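Local atomic coordinates of pesticidial crystal protein CRY2AA (PDB entry 1I5P), a protein that promotes colloid-osmotic lysis by binding to midgut epithelial cells of dipteran and lepidopteran insect larvae. Residues L48-V53 / R245-L250; Q99-R104 / Q170-P175; T314-T319 / S334-R339. All blocks are in the same frame, centred on the assembly; numbering follows the deposited sequence.

Interaction 1: L48-V53 / R245-L250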
# COMPACT_ATOMS: atom_id res chain seq x y z
N LEU A 48 11.82 -8.80 3.87
CA LEU A 48 11.33 -9.38 5.12
C LEU A 48 11.18 -10.86 4.87
O LEU A 48 10.24 -11.48 5.34
CB LEU A 48 9.97 -8.78 5.49
CG LEU A 48 9.95 -7.39 6.10
CD1 LEU A 48 10.57 -6.36 5.15
CD2 LEU A 48 8.51 -7.05 6.44
N TYR A 49 12.14 -11.42 4.13
CA TYR A 49 12.11 -12.82 3.72
C TYR A 49 11.03 -12.87 2.64
O TYR A 49 10.53 -13.93 2.28
CB TYR A 49 11.77 -13.75 4.89
CG TYR A 49 12.99 -14.17 5.67
CD1 TYR A 49 13.41 -13.45 6.79
CD2 TYR A 49 13.78 -15.23 5.25
CE1 TYR A 49 14.59 -13.77 7.46
CE2 TYR A 49 14.97 -15.56 5.90
CZ TYR A 49 15.37 -14.83 7.00
OH TYR A 49 16.55 -15.15 7.63
N VAL A 50 10.69 -11.69 2.14
CA VAL A 50 9.69 -11.56 1.09
C VAL A 50 10.35 -11.97 -0.23
O VAL A 50 11.44 -11.52 -0.55
CB VAL A 50 9.18 -10.10 0.95
CG1 VAL A 50 8.28 -9.97 -0.28
CG2 VAL A 50 8.42 -9.69 2.20
N ALA A 51 9.67 -12.83 -0.97
CA ALA A 51 10.17 -13.29 -2.26
C ALA A 51 9.95 -12.15 -3.25
O ALA A 51 8.82 -11.70 -3.44
CB ALA A 51 9.41 -14.52 -2.71
N PRO A 52 11.03 -11.66 -3.88
CA PRO A 52 10.95 -10.56 -4.85
C PRO A 52 9.91 -10.73 -5.96
O PRO A 52 9.38 -9.74 -6.46
CB PRO A 52 12.37 -10.48 -5.40
CG PRO A 52 12.89 -11.89 -5.21
CD PRO A 52 12.41 -12.18 -3.82
N VAL A 53 9.63 -11.97 -6.35
CA VAL A 53 8.65 -12.20 -7.40
C VAL A 53 7.28 -11.58 -7.07
O VAL A 53 6.54 -11.18 -7.97
CB VAL A 53 8.46 -13.71 -7.68
CG1 VAL A 53 7.79 -14.38 -6.48
CG2 VAL A 53 7.63 -13.91 -8.93
N ARG A 245 2.66 -7.21 8.99
CA ARG A 245 1.71 -6.57 8.08
C ARG A 245 2.32 -6.39 6.70
O ARG A 245 1.70 -6.71 5.69
CB ARG A 245 1.27 -5.21 8.62
CG ARG A 245 0.41 -4.40 7.64
CD ARG A 245 -0.04 -3.09 8.24
NE ARG A 245 -0.80 -2.28 7.28
CZ ARG A 245 -0.27 -1.71 6.20
NH1 ARG A 245 1.02 -1.84 5.93
NH2 ARG A 245 -1.04 -1.01 5.38
N THR A 246 3.55 -5.88 6.67
CA THR A 246 4.24 -5.65 5.42
C THR A 246 4.36 -6.95 4.63
O THR A 246 4.05 -6.99 3.44
CB THR A 246 5.65 -5.08 5.66
OG1 THR A 246 5.53 -3.73 6.12
CG2 THR A 246 6.48 -5.12 4.39
N TYR A 247 4.81 -8.00 5.31
CA TYR A 247 4.97 -9.29 4.67
C TYR A 247 3.67 -9.74 4.00
O TYR A 247 3.66 -10.12 2.83
CB TYR A 247 5.41 -10.35 5.69
CG TYR A 247 5.89 -11.62 5.04
CD1 TYR A 247 7.25 -11.85 4.81
CD2 TYR A 247 4.98 -12.57 4.58
CE1 TYR A 247 7.69 -12.99 4.13
CE2 TYR A 247 5.41 -13.71 3.90
CZ TYR A 247 6.76 -13.91 3.67
OH TYR A 247 7.17 -15.02 2.97
N MET A 248 2.56 -9.68 4.74
CA MET A 248 1.26 -10.09 4.20
C MET A 248 0.70 -9.12 3.16
O MET A 248 0.01 -9.53 2.23
CB MET A 248 0.26 -10.27 5.34
CG MET A 248 0.55 -11.48 6.24
SD MET A 248 0.54 -13.05 5.32
CE MET A 248 1.66 -14.07 6.32
N PHE A 249 0.99 -7.83 3.31
CA PHE A 249 0.48 -6.87 2.33
C PHE A 249 1.19 -7.04 0.99
O PHE A 249 0.58 -6.90 -0.07
CB PHE A 249 0.63 -5.45 2.86
CG PHE A 249 -0.63 -4.92 3.49
CD1 PHE A 249 -1.10 -5.44 4.69
CD2 PHE A 249 -1.39 -3.93 2.85
CE1 PHE A 249 -2.30 -5.00 5.25
CE2 PHE A 249 -2.59 -3.48 3.40
CZ PHE A 249 -3.05 -4.02 4.60
N LEU A 250 2.48 -7.37 1.02
CA LEU A 250 3.23 -7.56 -0.21
C LEU A 250 2.95 -8.92 -0.86
O LEU A 250 2.91 -9.03 -2.08
CB LEU A 250 4.73 -7.44 0.06
CG LEU A 250 5.27 -6.02 0.26
CD1 LEU A 250 6.74 -6.08 0.66
CD2 LEU A 250 5.10 -5.23 -1.03
O HOH W 1 7.35 -14.12 0.29
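CG of Tyr247 stands anti to its backbone N, beside the carbonyl carbon (chi1 -167°), and CG1 of Val50 is likewise anti to its own (chi1 172°); the end of the tyrosine ring comes nearer to the loop 48-53, and Val50 turns its other branch, CG2, to meet it. That methyl comes at the ring obliquely, 3.6 Å from Tyr247 CD1, the two side chains sliding past each other in opposite directions. The ring edge takes the loop backbone: Leu48 O lies in the ring plane, 3.1 Å from Tyr247 CD1, where the polarised ring C-H groups probably suit it. Helix 238-259, which carries Tyr247, belongs to the helical bundle of the N-terminal domain, and 48-53 links helix 31-44 to helix 53-65. Phe100, from helix 88-101, stacks on the tyrosine ring. The phenol end is also gripped: Tyr247 OH bonds to Thr97 OG1 and, at 2.8 Å, to a water, and this water accepts the N-H of Ala51, 2.9 Å from N. One residue earlier on the helix, Thr246 is crossed by Leu48 at about a right angle; Leu48 CD2 presses tightly on Thr246 CG2 at 3.5 Å, while Thr246 OG1 bonds to Leu242 O within the helix. Val50 CG2 also reaches Leu250 CD1, at 4.3 Å.

Interaction 2: Q99-R104 / Q170-P175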
# COMPACT_ATOMS: atom_id res chain seq x y z
N GLN A 99 9.90 -19.57 7.14
CA GLN A 99 10.97 -18.99 7.93
C GLN A 99 10.50 -17.71 8.62
O GLN A 99 10.82 -17.48 9.79
CB GLN A 99 12.19 -18.70 7.05
CG GLN A 99 13.42 -18.25 7.83
CD GLN A 99 14.71 -18.44 7.04
OE1 GLN A 99 14.68 -18.95 5.92
NE2 GLN A 99 15.83 -18.04 7.62
N PHE A 100 9.73 -16.89 7.91
CA PHE A 100 9.23 -15.64 8.47
C PHE A 100 8.27 -15.86 9.64
O PHE A 100 8.40 -15.21 10.67
CB PHE A 100 8.50 -14.82 7.39
CG PHE A 100 7.99 -13.49 7.89
CD1 PHE A 100 8.86 -12.45 8.17
CD2 PHE A 100 6.63 -13.30 8.12
CE1 PHE A 100 8.40 -11.23 8.65
CE2 PHE A 100 6.15 -12.08 8.61
CZ PHE A 100 7.04 -11.04 8.88
N LEU A 101 7.32 -16.77 9.47
CA LEU A 101 6.34 -17.03 10.52
C LEU A 101 6.81 -18.03 11.57
O LEU A 101 6.20 -18.15 12.64
CB LEU A 101 5.04 -17.54 9.90
CG LEU A 101 4.35 -16.59 8.91
CD1 LEU A 101 3.13 -17.29 8.31
CD2 LEU A 101 3.93 -15.31 9.62
N ASN A 102 7.89 -18.74 11.27
CA ASN A 102 8.42 -19.77 12.14
C ASN A 102 7.37 -20.87 12.25
O ASN A 102 7.16 -21.45 13.32
CB ASN A 102 8.76 -19.21 13.53
CG ASN A 102 9.52 -20.22 14.39
OD1 ASN A 102 10.16 -21.13 13.88
ND2 ASN A 102 9.47 -20.03 15.71
N GLN A 103 6.70 -21.14 11.14
CA GLN A 103 5.69 -22.19 11.06
C GLN A 103 6.06 -23.11 9.91
O GLN A 103 6.60 -22.66 8.90
CB GLN A 103 4.29 -21.61 10.80
CG GLN A 103 3.76 -20.63 11.84
CD GLN A 103 2.31 -20.23 11.60
OE1 GLN A 103 1.85 -19.19 12.07
NE2 GLN A 103 1.57 -21.07 10.87
N ARG A 104 5.79 -24.39 10.07
CA ARG A 104 6.10 -25.36 9.04
C ARG A 104 4.92 -26.26 8.73
O ARG A 104 4.12 -26.58 9.61
CB ARG A 104 7.29 -26.22 9.47
CG ARG A 104 8.64 -25.55 9.30
CD ARG A 104 9.52 -26.40 8.40
NE ARG A 104 8.83 -26.70 7.15
CZ ARG A 104 8.84 -27.89 6.56
NH1 ARG A 104 9.50 -28.91 7.11
NH2 ARG A 104 8.17 -28.08 5.43
N GLN A 170 -3.58 -22.25 7.14
CA GLN A 170 -4.14 -21.23 6.27
C GLN A 170 -3.30 -19.97 6.14
O GLN A 170 -3.14 -19.45 5.04
CB GLN A 170 -5.56 -20.87 6.72
CG GLN A 170 -6.48 -22.08 6.86
CD GLN A 170 -7.94 -21.72 6.79
OE1 GLN A 170 -8.40 -20.79 7.46
NE2 GLN A 170 -8.70 -22.45 5.98
N LEU A 171 -2.75 -19.47 7.25
CA LEU A 171 -1.93 -18.26 7.18
C LEU A 171 -0.61 -18.54 6.49
O LEU A 171 -0.13 -17.74 5.69
CB LEU A 171 -1.65 -17.70 8.58
CG LEU A 171 -0.86 -16.38 8.59
CD1 LEU A 171 -1.78 -15.24 8.14
CD2 LEU A 171 -0.33 -16.11 9.99
N LEU A 172 -0.02 -19.69 6.80
CA LEU A 172 1.25 -20.07 6.20
C LEU A 172 1.16 -20.23 4.69
O LEU A 172 2.10 -19.93 3.96
CB LEU A 172 1.75 -21.37 6.83
CG LEU A 172 3.09 -21.90 6.32
CD1 LEU A 172 4.10 -20.76 6.22
CD2 LEU A 172 3.60 -22.99 7.27
N LEU A 173 0.01 -20.71 4.22
CA LEU A 173 -0.23 -20.94 2.81
C LEU A 173 -0.87 -19.74 2.11
O LEU A 173 -1.00 -19.73 0.88
CB LEU A 173 -1.12 -22.16 2.63
CG LEU A 173 -0.55 -23.51 3.10
CD1 LEU A 173 -1.65 -24.56 3.12
CD2 LEU A 173 0.57 -23.93 2.16
N LEU A 174 -1.26 -18.73 2.88
CA LEU A 174 -1.93 -17.57 2.30
C LEU A 174 -1.18 -16.94 1.10
O LEU A 174 -1.81 -16.62 0.09
CB LEU A 174 -2.20 -16.52 3.37
CG LEU A 174 -3.31 -15.50 3.05
CD1 LEU A 174 -4.62 -16.23 2.72
CD2 LEU A 174 -3.51 -14.56 4.23
N PRO A 175 0.15 -16.77 1.19
CA PRO A 175 0.88 -16.18 0.06
C PRO A 175 0.69 -17.05 -1.18
O PRO A 175 0.42 -16.54 -2.26
CB PRO A 175 2.32 -16.15 0.56
CG PRO A 175 2.14 -15.91 2.02
CD PRO A 175 1.04 -16.90 2.36
O HOH W 2 -0.74 -21.10 9.37
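Leu172 pushes its two methyls against Leu101 and Gln103 where two helices of the N-terminal helical bundle meet: 88-101 at its last turn and 170-193 near its beginning. Its CG stands anti to the backbone N (chi1 -180°), and from there the branches divide the work. CD2 packs on the backbone of Gln103, 3.4 Å from Gln103 O, and touches Gln103 CB as well; CD1 lies 4.2 Å from Leu101 CD1. Leu172 also touches Thr97 and Glu98 of helix 88-101, and Leu105.

Leu101 makes its contact through one methyl. CD1 meets two neighbours, 4.0 Å from Leu171 CD2 and equally far from Leu172 CA. Phe244 of helix 238-259 lies against both Leu101 and Leu171, so a third helix shares this apolar patch.

The chain leaves helical geometry at Asn102, with positive phi (64°), and Gln103 follows with its CB directed toward 170-175. Gln103 and Leu172 run past each other in opposite directions, the glutamine chain extended beyond CG, and this carries the amide to the backbone of helix 170-193. There a water takes two N-H groups at once, one from Gln103 NE2 at 2.8 Å and one from Leu172 N at 3.0 Å.

Interaction 3: T314-T319 / S334-R339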
# COMPACT_ATOMS: atom_id res chain seq x y z
N THR A 314 15.52 16.71 18.72
CA THR A 314 16.57 16.93 19.69
C THR A 314 17.48 15.71 19.77
O THR A 314 17.07 14.67 20.29
CB THR A 314 15.99 17.18 21.09
OG1 THR A 314 15.01 18.21 21.04
CG2 THR A 314 17.10 17.58 22.06
N ARG A 315 18.69 15.83 19.26
CA ARG A 315 19.64 14.73 19.34
C ARG A 315 20.67 15.05 20.41
O ARG A 315 21.16 16.18 20.51
CB ARG A 315 20.35 14.51 18.00
CG ARG A 315 21.20 15.68 17.53
CD ARG A 315 21.79 15.34 16.18
NE ARG A 315 22.30 16.51 15.48
CZ ARG A 315 22.53 16.53 14.17
NH1 ARG A 315 22.30 15.44 13.44
NH2 ARG A 315 23.00 17.62 13.59
N LEU A 316 20.99 14.05 21.23
CA LEU A 316 21.97 14.25 22.29
C LEU A 316 23.07 13.20 22.26
O LEU A 316 22.82 12.02 21.99
CB LEU A 316 21.28 14.21 23.66
CG LEU A 316 20.24 15.29 23.99
CD1 LEU A 316 19.62 15.01 25.35
CD2 LEU A 316 20.91 16.66 23.97
N SER A 317 24.30 13.66 22.51
CA SER A 317 25.48 12.80 22.56
C SER A 317 26.16 13.04 23.90
O SER A 317 26.90 14.00 24.08
CB SER A 317 26.47 13.13 21.44
OG SER A 317 26.12 12.48 20.24
N ILE A 318 25.89 12.15 24.86
CA ILE A 318 26.47 12.26 26.19
C ILE A 318 27.41 11.10 26.47
O ILE A 318 27.05 9.94 26.28
CB ILE A 318 25.36 12.29 27.26
CG1 ILE A 318 24.48 13.52 27.04
CG2 ILE A 318 25.98 12.31 28.65
CD1 ILE A 318 23.06 13.36 27.52
N THR A 319 28.61 11.42 26.93
CA THR A 319 29.61 10.42 27.25
C THR A 319 30.11 10.65 28.67
O THR A 319 31.19 11.21 28.87
CB THR A 319 30.83 10.50 26.31
OG1 THR A 319 30.40 10.35 24.95
CG2 THR A 319 31.83 9.41 26.64
N SER A 334 21.20 9.69 21.49
CA SER A 334 19.76 9.57 21.47
C SER A 334 19.00 10.70 20.78
O SER A 334 19.51 11.80 20.61
CB SER A 334 19.24 9.45 22.90
OG SER A 334 19.60 10.61 23.64
N LEU A 335 17.76 10.38 20.39
CA LEU A 335 16.84 11.33 19.78
C LEU A 335 15.75 11.41 20.83
O LEU A 335 14.97 10.47 21.01
CB LEU A 335 16.27 10.81 18.46
CG LEU A 335 15.17 11.70 17.86
CD1 LEU A 335 15.74 13.08 17.54
CD2 LEU A 335 14.61 11.06 16.60
N ASN A 336 15.72 12.52 21.55
CA ASN A 336 14.78 12.72 22.64
C ASN A 336 13.43 13.31 22.26
O ASN A 336 12.44 13.12 22.97
CB ASN A 336 15.44 13.60 23.70
CG ASN A 336 16.62 12.92 24.38
OD1 ASN A 336 17.49 12.34 23.71
ND2 ASN A 336 16.66 12.98 25.70
N SER A 337 13.40 14.01 21.13
CA SER A 337 12.17 14.65 20.67
C SER A 337 12.20 14.82 19.16
O SER A 337 13.26 14.99 18.57
CB SER A 337 12.03 16.03 21.33
OG SER A 337 10.83 16.67 20.93
N ALA A 338 11.03 14.78 18.55
CA ALA A 338 10.96 14.92 17.11
C ALA A 338 9.61 15.41 16.63
O ALA A 338 8.59 15.25 17.31
CB ALA A 338 11.28 13.58 16.45
N ARG A 339 9.61 16.01 15.45
CA ARG A 339 8.39 16.51 14.84
C ARG A 339 8.64 16.51 13.34
O ARG A 339 9.69 16.94 12.88
CB ARG A 339 8.05 17.92 15.35
CG ARG A 339 6.76 18.50 14.77
CD ARG A 339 6.23 19.63 15.65
NE ARG A 339 7.26 20.64 15.93
CZ ARG A 339 7.18 21.54 16.90
NH1 ARG A 339 6.12 21.57 17.70
NH2 ARG A 339 8.16 22.42 17.08
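Leu316 and Ser334 face each other as an antiparallel hydrogen-bonded pair, with Leu316 N 2.8 Å from Ser334 O and Ser334 N 2.9 Å from Leu316 O. Ser334 O also receives a C-H contact from Arg315 CA at 3.2 Å. Next along, Arg315 and Leu335 form a non-hydrogen-bonded pair; beyond it the register shifts by one residue. Asn336 and Ser337 both lie opposite Thr314, a beta bulge in which Asn336 has near-helical backbone angles (phi -88°, psi -23°). Asn336 N gives a bond to Thr314 O at 2.8 Å, and Thr314 N reaches Ser337 O at 2.8 Å. Leu335 CD1 comes to 3.4 Å from Thr314 O.

The Asn336 side chain crosses that of Leu316 at about a right angle, with Asn336 ND2 3.6 Å from Leu316 CD1. Ser334 OG holds that amide by donating to Asn336 OD1 over 2.7 Å, and ND2 has a weak bond to Gly459 O. Farther out, Ser337 OG bonds to Ala353 O and His358 NE2, and Gln394 OE1 takes the outward N-H of Leu335. Strands 308-321 and 329-342 form a hairpin of the beta-prism middle domain. Backbone bonds thus set the pairing here, while the polar side chains fix the amide's rotation and tie the bulge to neighbouring parts of the same domain.

Interactions 1 and 2 belong to the same helical domain, their centres about 12 Å apart, and they touch: Leu48 O of 48-53 packs against Phe100 CD1 of 99-104, and Leu101 meets Met248 of 245-250. Helix 88-101 therefore serves both. Interaction 1 is buried; interaction 2 lies at the surface, where the turn after that helix emerges. In each, apolar side chains do most of the work and one water bridges a side chain to a backbone N-H. Interaction 3 stands apart in the middle domain, its centre about 32 Å from that of interaction 1 and 39 Å from that of interaction 2. Also buried, it relies instead on direct backbone bonds between adjacent strands.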